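Local coordinates for 4-aminobutyrate transaminase (Acinetobacter baumannii, PDB 6WOP), which probably catalyses the pyridoxal-phosphate-dependent transfer of the amino group of 4-aminobutyrate to 2-oxoglutarate, at residues 45-50 against 406-411; 92-97 against 311-316; 261-266 against 281-286; 333-338 against 410-415. All blocks are in the same frame, centred on the assembly; numbering follows the deposited sequence.

Contact 1: 45-50 against 406-411; sequences IDFAGG and QGLDIL
D46 OD1 is gripped by two backbone N-H groups in the turn just beyond F47, the residue whose ring reaches across to G407 of helix 401-416. A48 N donates to D46 OD1 over 2.7 Å from above the carboxylate plane, and G49 N approaches that oxygen on its syn side, at 2.8 Å and on the same face. This is an Asx turn, and aspartate suits it because its short side chain can fold back onto the amides that follow, giving an acceptor to two N-H groups of buried residues. G49 and G50 continue with positive phi, a conformation that glycine adopts most easily; G50 O accepts a hydrogen bond from H76 of the second subunit.

Strand 43-46 lies beside strand 379-384 in a mixed sheet, and helix 401-416 packs against I45 and F47. The F47 ring meets the helix obliquely. F47 CZ comes to 3.8 Å from G407 CA, an approach to the backbone that the absence of a side chain at G407 permits. F47 CE2 also lies 4.4 Å from L408 CD2. The branched, apolar I45 fills the neighbouring place: its CD1 lies 3.8 Å from Q406 CD, the amide carbon, with CB and CG of the extended glutamine nearly as close; the two side chains cross at a slant. I45 CD1 is also 4.1 Å from I410 CD1.

Contact 2: 92-97 against 311-316; sequences ERINER and AVIDAI
R93 and D314 meet in a salt bridge, NH2 of the arginine donating to OD1 of the aspartate at 2.8 Å. The bond is somewhat bent, 141° at the hydrogen; the planes are turned 49° apart and OD1 lies off the guanidinium plane. I313 supplies the apolar half of the contact. Its CG2 sits over one face of the R93 guanidinium, 3.3 Å from R93 NH2, and the same methyl lies 3.6 Å from R97 NE, over a face of the second guanidinium. The other branch of I313 ends at CD1, 4.1 Å from I94 CD1, so one isoleucine serves two arginine planes and an apolar neighbour.

Here the end of helix 85-97 packs on helix 303-318 at 42° between the short segments, whose axes come within 11.9 Å. Long arginines suit this wide spacing, since their length carries the guanidinium groups across to the partner helix and brings charge to the partly exposed margin. Further partners hold both arginines in place: R93 NH1 donates to H310 O one turn back along the partner helix, while R97 NE forms a salt bridge with E317. R97 NH1 turns back to R93 O at 3.0 Å, in the plane of its guanidinium.

Contact 3: 261-266 against 281-286; sequences KADLIT and VGRAEV
R283 runs alongside D263 from base to tip. R283 CB and CG pass the backbone carbonyl, CG lying 3.8 Å from D263 O, the oxygen that also accepts from R283 N at 3.0 Å. CD comes next, 3.1 Å from D263 OD1. A bend at chi3 (44°) sets NE, and at the tip NH1 donates to D263 OD1 over 2.9 Å, from above the carboxylate plane. R283 NH2 reaches E285 OE1 at 2.7 Å, and V286 CG2 covers part of one guanidinium face. Arginine suits the place because it can serve two carboxylates; the other oxygen, D263 OD2, is held by L237 N and R227.

The backbones form an antiparallel hairpin. I265 and V281 are its hydrogen-bonded pair, I265 N to V281 O measuring 2.8 Å. L264 faces G282 in the non-hydrogen-bonded pair; with no side chain at G282, L264 CD2 can lie over its CA at 4.1 Å and reach V286 CG1 at 3.9 Å. R283 occupies the N-cap position, where the strand gives way to helix 284-287. The hairpin sits between strands 236-240 and 104-109 of the mixed sheet; helix 112-127 covers R283 and V286 through Y126 and I122, while L236 of strand 236-240 touches both.

Contact 4: 333-338 against 410-415; sequences VATLKD and ILKQGF
K412 and D338 form the one polar link between segments 333-338 and 410-415, a salt bridge with NZ 3.2 Å from D338 OD2 and only a weak hydrogen bond. The two helices run side by side in nearly the same direction: the segments cross at -19°, with their axes 10.6 Å apart at closest approach. They belong to helices 321-342 and 401-416, which pack on the C-terminal part of a mixed sheet, as in the small domain of fold type I aminotransferases.

Lysine suits the partly exposed margin because its stem can lie on the apolar surface while its charge reaches outward. The stem is not extended: a bend at chi3 (-69°) turns CE aside, and the further twist at chi4 (143°) sends NZ to the carboxylate. Back along the stem from that tip, T335 turns its methyl to the lysine, CG2 anti to its own backbone N and 3.8 Å from K412 CD. T335 OG1 is directed back along its own helix, where it makes a weak hydrogen bond to E331 O, so the residue offers its apolar branch to the contact.

Deeper in, leucines replace the charged pair. L336 and L411 cross at about a right angle, meeting through their CD2 methyls at 4.0 Å. L336 also rests on I350, V357 and V359, while F415, one turn beyond L411, packs on V347, L361 and I339. The F415 ring presents its edge to the backbone of its own helix, with CD1 3.3 Å from L411 O.

From the N terminus, segment 45-50 opens the longest loop, which contact 1 closes only at 406-411, tying an N-terminal strand to the last helix. Nested within it, contact 2 closes helix 85-97 onto helix 303-318, and contact 3, a local hairpin, is nested in turn inside contact 2. These two touch where N95 and I94 pack on V281, so helix 85-97 also leans on the sheet containing the hairpin. Contact 4 opens after contact 2 has closed and ends on the same helix as contact 1, sharing I410 and L411. Contacts 1 and 3 lie on opposite sides of the chain's centre, their own centres about 35 Å apart.

Contact 1: 45-50 against 406-411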
# COMPACT_ATOMS: atom_id res chain seq x y z
N ILE A 45 -9.59 43.36 13.43
CA ILE A 45 -10.24 42.60 14.49
C ILE A 45 -10.07 41.15 14.08
O ILE A 45 -10.37 40.80 12.94
CB ILE A 45 -11.73 42.97 14.65
CG1 ILE A 45 -11.87 44.42 15.12
CG2 ILE A 45 -12.50 41.92 15.50
CD1 ILE A 45 -13.31 45.02 15.01
N ASP A 46 -9.62 40.32 14.98
CA ASP A 46 -9.27 38.95 14.62
C ASP A 46 -10.47 38.02 14.85
O ASP A 46 -10.73 37.61 15.99
CB ASP A 46 -8.06 38.54 15.47
CG ASP A 46 -7.61 37.12 15.19
OD1 ASP A 46 -8.03 36.56 14.15
OD2 ASP A 46 -6.85 36.56 16.05
N PHE A 47 -11.15 37.62 13.78
CA PHE A 47 -12.09 36.51 13.88
C PHE A 47 -11.50 35.20 13.35
O PHE A 47 -12.26 34.28 12.99
CB PHE A 47 -13.37 36.79 13.10
CG PHE A 47 -14.40 37.67 13.85
CD1 PHE A 47 -14.06 38.36 15.01
CD2 PHE A 47 -15.70 37.79 13.36
CE1 PHE A 47 -14.99 39.19 15.69
CE2 PHE A 47 -16.64 38.59 14.06
CZ PHE A 47 -16.28 39.30 15.21
N ALA A 48 -10.17 35.09 13.27
CA ALA A 48 -9.50 33.88 12.79
C ALA A 48 -8.79 33.12 13.88
O ALA A 48 -8.70 31.88 13.79
CB ALA A 48 -8.45 34.24 11.73
N GLY A 49 -8.23 33.81 14.86
CA GLY A 49 -7.57 33.13 15.95
C GLY A 49 -6.43 32.27 15.48
O GLY A 49 -6.16 31.22 16.08
N GLY A 50 -5.75 32.66 14.40
CA GLY A 50 -4.69 31.80 13.86
C GLY A 50 -5.21 30.43 13.46
O GLY A 50 -4.44 29.46 13.46
N GLN A 406 -18.33 45.32 17.30
CA GLN A 406 -17.85 46.05 16.13
C GLN A 406 -17.60 45.12 14.96
O GLN A 406 -17.86 45.47 13.79
CB GLN A 406 -16.54 46.76 16.46
CG GLN A 406 -16.05 47.76 15.42
CD GLN A 406 -14.82 48.44 15.92
OE1 GLN A 406 -14.49 48.32 17.10
NE2 GLN A 406 -14.08 49.11 15.03
N GLY A 407 -17.04 43.94 15.27
CA GLY A 407 -16.82 42.92 14.26
C GLY A 407 -18.12 42.46 13.66
O GLY A 407 -18.19 42.27 12.45
N LEU A 408 -19.17 42.33 14.48
CA LEU A 408 -20.46 41.86 13.94
C LEU A 408 -21.13 42.95 13.11
O LEU A 408 -21.85 42.67 12.16
CB LEU A 408 -21.39 41.44 15.06
CG LEU A 408 -21.02 40.30 16.00
CD1 LEU A 408 -22.06 40.20 17.12
CD2 LEU A 408 -20.84 39.01 15.25
N ASP A 409 -20.89 44.22 13.47
CA ASP A 409 -21.40 45.30 12.65
C ASP A 409 -20.70 45.35 11.28
O ASP A 409 -21.34 45.61 10.26
CB ASP A 409 -21.26 46.63 13.39
CG ASP A 409 -22.18 46.74 14.63
OD1 ASP A 409 -23.13 45.93 14.77
OD2 ASP A 409 -21.94 47.66 15.47
N ILE A 410 -19.39 45.15 11.24
CA ILE A 410 -18.71 45.12 9.95
C ILE A 410 -19.22 43.94 9.12
O ILE A 410 -19.43 44.06 7.91
CB ILE A 410 -17.18 45.05 10.16
CG1 ILE A 410 -16.66 46.33 10.87
CG2 ILE A 410 -16.46 44.84 8.83
CD1 ILE A 410 -15.36 46.06 11.67
N LEU A 411 -19.39 42.78 9.77
CA LEU A 411 -19.91 41.59 9.08
C LEU A 411 -21.24 41.91 8.43
O LEU A 411 -21.46 41.62 7.24
CB LEU A 411 -20.06 40.44 10.08
CG LEU A 411 -20.68 39.11 9.59
CD1 LEU A 411 -19.66 38.29 8.79
CD2 LEU A 411 -21.13 38.28 10.75

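Contact 2: 92-97 against 311-316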
# COMPACT_ATOMS: atom_id res chain seq x y z
N GLU A 92 -1.43 15.00 33.93
CA GLU A 92 -2.37 14.79 35.04
C GLU A 92 -3.60 15.68 34.89
O GLU A 92 -4.74 15.25 35.11
CB GLU A 92 -1.67 15.07 36.38
CG GLU A 92 -0.62 14.06 36.75
CD GLU A 92 0.22 14.49 37.94
OE1 GLU A 92 0.42 15.72 38.15
OE2 GLU A 92 0.70 13.59 38.66
N ARG A 93 -3.37 16.95 34.51
CA ARG A 93 -4.47 17.89 34.39
C ARG A 93 -5.41 17.53 33.23
O ARG A 93 -6.63 17.70 33.34
CB ARG A 93 -3.89 19.30 34.21
CG ARG A 93 -3.20 19.77 35.53
CD ARG A 93 -2.79 21.27 35.40
NE ARG A 93 -3.90 22.19 35.63
CZ ARG A 93 -3.89 23.48 35.26
NH1 ARG A 93 -2.81 24.00 34.63
NH2 ARG A 93 -4.92 24.25 35.57
N ILE A 94 -4.88 17.08 32.11
CA ILE A 94 -5.74 16.64 31.01
C ILE A 94 -6.43 15.35 31.35
O ILE A 94 -7.62 15.17 31.04
CB ILE A 94 -4.87 16.50 29.72
CG1 ILE A 94 -4.30 17.86 29.27
CG2 ILE A 94 -5.65 15.84 28.56
CD1 ILE A 94 -5.33 18.72 28.61
N ASN A 95 -5.70 14.38 31.95
CA ASN A 95 -6.35 13.12 32.36
C ASN A 95 -7.54 13.40 33.25
O ASN A 95 -8.59 12.74 33.17
CB ASN A 95 -5.40 12.21 33.15
CG ASN A 95 -4.29 11.63 32.31
OD1 ASN A 95 -4.43 11.51 31.10
ND2 ASN A 95 -3.18 11.29 32.95
N GLU A 96 -7.41 14.38 34.14
CA GLU A 96 -8.50 14.65 35.05
C GLU A 96 -9.73 15.19 34.31
O GLU A 96 -10.86 14.89 34.67
CB GLU A 96 -8.02 15.68 36.10
CG GLU A 96 -9.11 16.12 37.07
CD GLU A 96 -8.76 17.49 37.70
OE1 GLU A 96 -9.65 18.38 37.78
OE2 GLU A 96 -7.57 17.67 38.06
N ARG A 97 -9.51 15.98 33.26
CA ARG A 97 -10.57 16.70 32.59
C ARG A 97 -11.17 15.99 31.38
O ARG A 97 -12.29 16.34 30.96
CB ARG A 97 -10.02 18.04 32.15
CG ARG A 97 -9.73 18.96 33.34
CD ARG A 97 -8.85 20.18 32.93
NE ARG A 97 -8.77 21.18 34.02
CZ ARG A 97 -8.07 20.97 35.15
NH1 ARG A 97 -7.37 19.84 35.29
NH2 ARG A 97 -8.06 21.89 36.14
N ALA A 311 -1.08 27.49 31.45
CA ALA A 311 -1.73 28.77 31.68
C ALA A 311 -3.00 28.88 30.85
O ALA A 311 -3.93 29.60 31.25
CB ALA A 311 -0.78 29.93 31.36
N VAL A 312 -3.06 28.18 29.72
CA VAL A 312 -4.32 28.16 28.95
C VAL A 312 -5.44 27.52 29.78
O VAL A 312 -6.57 28.04 29.86
CB VAL A 312 -4.12 27.38 27.63
CG1 VAL A 312 -5.52 27.00 27.04
CG2 VAL A 312 -3.28 28.18 26.64
N ILE A 313 -5.16 26.36 30.37
CA ILE A 313 -6.17 25.74 31.19
C ILE A 313 -6.54 26.65 32.34
O ILE A 313 -7.72 26.76 32.70
CB ILE A 313 -5.67 24.38 31.68
CG1 ILE A 313 -5.44 23.48 30.46
CG2 ILE A 313 -6.61 23.76 32.79
CD1 ILE A 313 -4.81 22.18 30.84
N ASP A 314 -5.54 27.24 32.99
CA ASP A 314 -5.83 28.18 34.08
C ASP A 314 -6.78 29.26 33.61
O ASP A 314 -7.74 29.63 34.29
CB ASP A 314 -4.52 28.86 34.51
CG ASP A 314 -3.64 27.98 35.37
OD1 ASP A 314 -4.10 26.90 35.75
OD2 ASP A 314 -2.48 28.42 35.69
N ALA A 315 -6.49 29.82 32.43
CA ALA A 315 -7.27 30.98 31.99
C ALA A 315 -8.68 30.54 31.63
O ALA A 315 -9.66 31.23 31.98
CB ALA A 315 -6.61 31.64 30.77
N ILE A 316 -8.82 29.40 30.94
CA ILE A 316 -10.16 28.93 30.58
C ILE A 316 -11.04 28.81 31.81
O ILE A 316 -12.21 29.20 31.82
CB ILE A 316 -10.05 27.60 29.81
CG1 ILE A 316 -9.51 27.85 28.38
CG2 ILE A 316 -11.40 26.83 29.80
CD1 ILE A 316 -9.08 26.49 27.69

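Contact 3: 261-266 against 281-286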
# COMPACT_ATOMS: atom_id res chain seq x y z
N LYS A 261 -18.65 8.14 24.91
CA LYS A 261 -17.24 8.43 25.12
C LYS A 261 -16.35 7.76 24.07
O LYS A 261 -16.53 6.59 23.71
CB LYS A 261 -16.80 7.96 26.49
CG LYS A 261 -17.31 8.83 27.64
CD LYS A 261 -16.71 8.33 28.94
CE LYS A 261 -17.71 8.46 30.07
NZ LYS A 261 -18.39 9.76 29.94
N ALA A 262 -15.36 8.51 23.62
CA ALA A 262 -14.32 8.01 22.72
C ALA A 262 -13.23 7.30 23.52
O ALA A 262 -13.04 7.56 24.72
CB ALA A 262 -13.68 9.19 21.98
N ASP A 263 -12.50 6.39 22.85
CA ASP A 263 -11.41 5.69 23.50
C ASP A 263 -10.15 6.54 23.54
O ASP A 263 -9.33 6.36 24.44
CB ASP A 263 -11.08 4.40 22.74
CG ASP A 263 -12.25 3.44 22.71
OD1 ASP A 263 -12.44 2.77 23.75
OD2 ASP A 263 -12.97 3.37 21.67
N LEU A 264 -9.96 7.37 22.51
CA LEU A 264 -8.82 8.26 22.32
C LEU A 264 -9.30 9.64 21.89
O LEU A 264 -10.26 9.76 21.10
CB LEU A 264 -7.85 7.72 21.24
CG LEU A 264 -7.27 6.36 21.55
CD1 LEU A 264 -6.68 5.64 20.32
CD2 LEU A 264 -6.09 6.58 22.58
N ILE A 265 -8.64 10.70 22.37
CA ILE A 265 -8.98 12.07 21.96
C ILE A 265 -7.70 12.78 21.55
O ILE A 265 -6.71 12.74 22.29
CB ILE A 265 -9.70 12.84 23.07
CG1 ILE A 265 -11.01 12.15 23.44
CG2 ILE A 265 -9.96 14.27 22.62
CD1 ILE A 265 -11.70 12.75 24.68
N THR A 266 -7.73 13.49 20.41
CA THR A 266 -6.53 14.23 20.04
C THR A 266 -6.74 15.71 20.34
O THR A 266 -7.86 16.22 20.27
CB THR A 266 -6.20 14.04 18.55
OG1 THR A 266 -7.31 14.44 17.75
CG2 THR A 266 -5.88 12.58 18.26
N VAL A 281 -4.98 11.89 24.58
CA VAL A 281 -5.38 11.37 25.88
C VAL A 281 -6.30 10.19 25.62
O VAL A 281 -7.02 10.19 24.61
CB VAL A 281 -6.06 12.46 26.75
CG1 VAL A 281 -7.31 13.11 26.03
CG2 VAL A 281 -6.40 11.92 28.17
N GLY A 282 -6.27 9.17 26.48
CA GLY A 282 -7.22 8.10 26.26
C GLY A 282 -7.20 7.04 27.34
O GLY A 282 -6.50 7.17 28.34
N ARG A 283 -7.93 5.95 27.09
CA ARG A 283 -8.01 4.89 28.09
C ARG A 283 -6.60 4.39 28.38
O ARG A 283 -5.82 4.17 27.46
CB ARG A 283 -8.92 3.74 27.59
CG ARG A 283 -10.36 4.16 27.31
CD ARG A 283 -11.09 3.03 26.48
NE ARG A 283 -10.76 1.76 27.05
CZ ARG A 283 -10.70 0.63 26.36
NH1 ARG A 283 -10.98 0.62 25.04
NH2 ARG A 283 -10.37 -0.50 27.00
N ALA A 284 -6.26 4.25 29.66
CA ALA A 284 -4.88 3.88 30.02
C ALA A 284 -4.40 2.62 29.28
O ALA A 284 -3.24 2.55 28.84
CB ALA A 284 -4.78 3.63 31.52
N GLU A 285 -5.23 1.57 29.23
CA GLU A 285 -4.74 0.31 28.69
C GLU A 285 -4.59 0.40 27.19
O GLU A 285 -3.72 -0.28 26.61
CB GLU A 285 -5.65 -0.86 29.07
CG GLU A 285 -7.02 -0.83 28.42
CD GLU A 285 -7.83 -2.13 28.75
OE1 GLU A 285 -8.78 -2.49 28.02
OE2 GLU A 285 -7.47 -2.79 29.75
N VAL A 286 -5.30 1.33 26.56
CA VAL A 286 -5.09 1.57 25.12
C VAL A 286 -3.80 2.35 24.90
O VAL A 286 -2.96 1.97 24.09
CB VAL A 286 -6.32 2.30 24.53
CG1 VAL A 286 -6.07 2.75 23.05
CG2 VAL A 286 -7.55 1.43 24.68

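Contact 4: 333-338 against 410-415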
# COMPACT_ATOMS: atom_id res chain seq x y z
N VAL A 333 -24.86 34.12 16.64
CA VAL A 333 -25.93 33.43 15.92
C VAL A 333 -27.13 34.36 15.70
O VAL A 333 -27.70 34.41 14.60
CB VAL A 333 -26.32 32.12 16.65
CG1 VAL A 333 -27.66 31.57 16.18
CG2 VAL A 333 -25.29 31.02 16.37
N ALA A 334 -27.51 35.15 16.71
CA ALA A 334 -28.62 36.07 16.51
C ALA A 334 -28.31 37.07 15.40
O ALA A 334 -29.22 37.49 14.68
CB ALA A 334 -28.94 36.81 17.81
N THR A 335 -27.06 37.53 15.30
CA THR A 335 -26.67 38.41 14.19
C THR A 335 -26.80 37.70 12.84
O THR A 335 -27.28 38.29 11.86
CB THR A 335 -25.23 38.89 14.41
OG1 THR A 335 -25.26 39.91 15.39
CG2 THR A 335 -24.65 39.53 13.20
N LEU A 336 -26.36 36.44 12.75
CA LEU A 336 -26.49 35.70 11.50
C LEU A 336 -27.95 35.50 11.13
O LEU A 336 -28.32 35.50 9.94
CB LEU A 336 -25.79 34.35 11.64
CG LEU A 336 -24.28 34.56 11.86
CD1 LEU A 336 -23.67 33.22 11.98
CD2 LEU A 336 -23.70 35.22 10.66
N LYS A 337 -28.81 35.27 12.13
CA LYS A 337 -30.23 35.10 11.76
C LYS A 337 -30.84 36.41 11.28
O LYS A 337 -31.67 36.43 10.36
CB LYS A 337 -31.01 34.53 12.94
CG LYS A 337 -31.14 33.02 12.85
CD LYS A 337 -30.79 32.33 14.17
CE LYS A 337 -32.06 32.14 15.05
NZ LYS A 337 -31.81 31.11 16.13
N ASP A 338 -30.41 37.54 11.84
CA ASP A 338 -30.86 38.83 11.33
C ASP A 338 -30.37 39.06 9.90
O ASP A 338 -31.12 39.56 9.05
CB ASP A 338 -30.36 39.94 12.25
CG ASP A 338 -31.07 41.23 12.00
OD1 ASP A 338 -32.29 41.18 11.81
OD2 ASP A 338 -30.41 42.29 12.02
N ILE A 410 -19.39 45.15 11.24
CA ILE A 410 -18.71 45.12 9.95
C ILE A 410 -19.22 43.94 9.12
O ILE A 410 -19.43 44.06 7.91
CB ILE A 410 -17.18 45.05 10.16
CG1 ILE A 410 -16.66 46.33 10.87
CG2 ILE A 410 -16.46 44.84 8.83
CD1 ILE A 410 -15.36 46.06 11.67
N LEU A 411 -19.39 42.78 9.77
CA LEU A 411 -19.91 41.59 9.08
C LEU A 411 -21.24 41.91 8.43
O LEU A 411 -21.46 41.62 7.24
CB LEU A 411 -20.06 40.44 10.08
CG LEU A 411 -20.68 39.11 9.59
CD1 LEU A 411 -19.66 38.29 8.79
CD2 LEU A 411 -21.13 38.28 10.75
N LYS A 412 -22.15 42.55 9.20
CA LYS A 412 -23.45 42.90 8.64
C LYS A 412 -23.33 43.86 7.46
O LYS A 412 -24.07 43.76 6.48
CB LYS A 412 -24.34 43.50 9.73
CG LYS A 412 -24.51 42.62 10.94
CD LYS A 412 -25.97 42.60 11.44
CE LYS A 412 -26.39 43.90 12.03
NZ LYS A 412 -27.83 44.23 11.69
N GLN A 413 -22.42 44.84 7.55
CA GLN A 413 -22.25 45.75 6.43
C GLN A 413 -21.74 45.00 5.21
O GLN A 413 -22.17 45.27 4.08
CB GLN A 413 -21.29 46.89 6.80
CG GLN A 413 -21.83 47.83 7.86
CD GLN A 413 -20.71 48.54 8.65
OE1 GLN A 413 -19.50 48.36 8.38
NE2 GLN A 413 -21.10 49.30 9.67
N GLY A 414 -20.85 44.03 5.43
CA GLY A 414 -20.36 43.26 4.30
C GLY A 414 -21.46 42.51 3.59
O GLY A 414 -21.54 42.53 2.36
N PHE A 415 -22.32 41.84 4.35
CA PHE A 415 -23.47 41.16 3.75
C PHE A 415 -24.36 42.16 3.04
O PHE A 415 -24.94 41.84 1.99
CB PHE A 415 -24.27 40.39 4.79
CG PHE A 415 -23.75 39.02 5.06
CD1 PHE A 415 -22.78 38.82 6.03
CD2 PHE A 415 -24.22 37.94 4.35
CE1 PHE A 415 -22.28 37.54 6.29
CE2 PHE A 415 -23.71 36.64 4.60
CZ PHE A 415 -22.78 36.45 5.57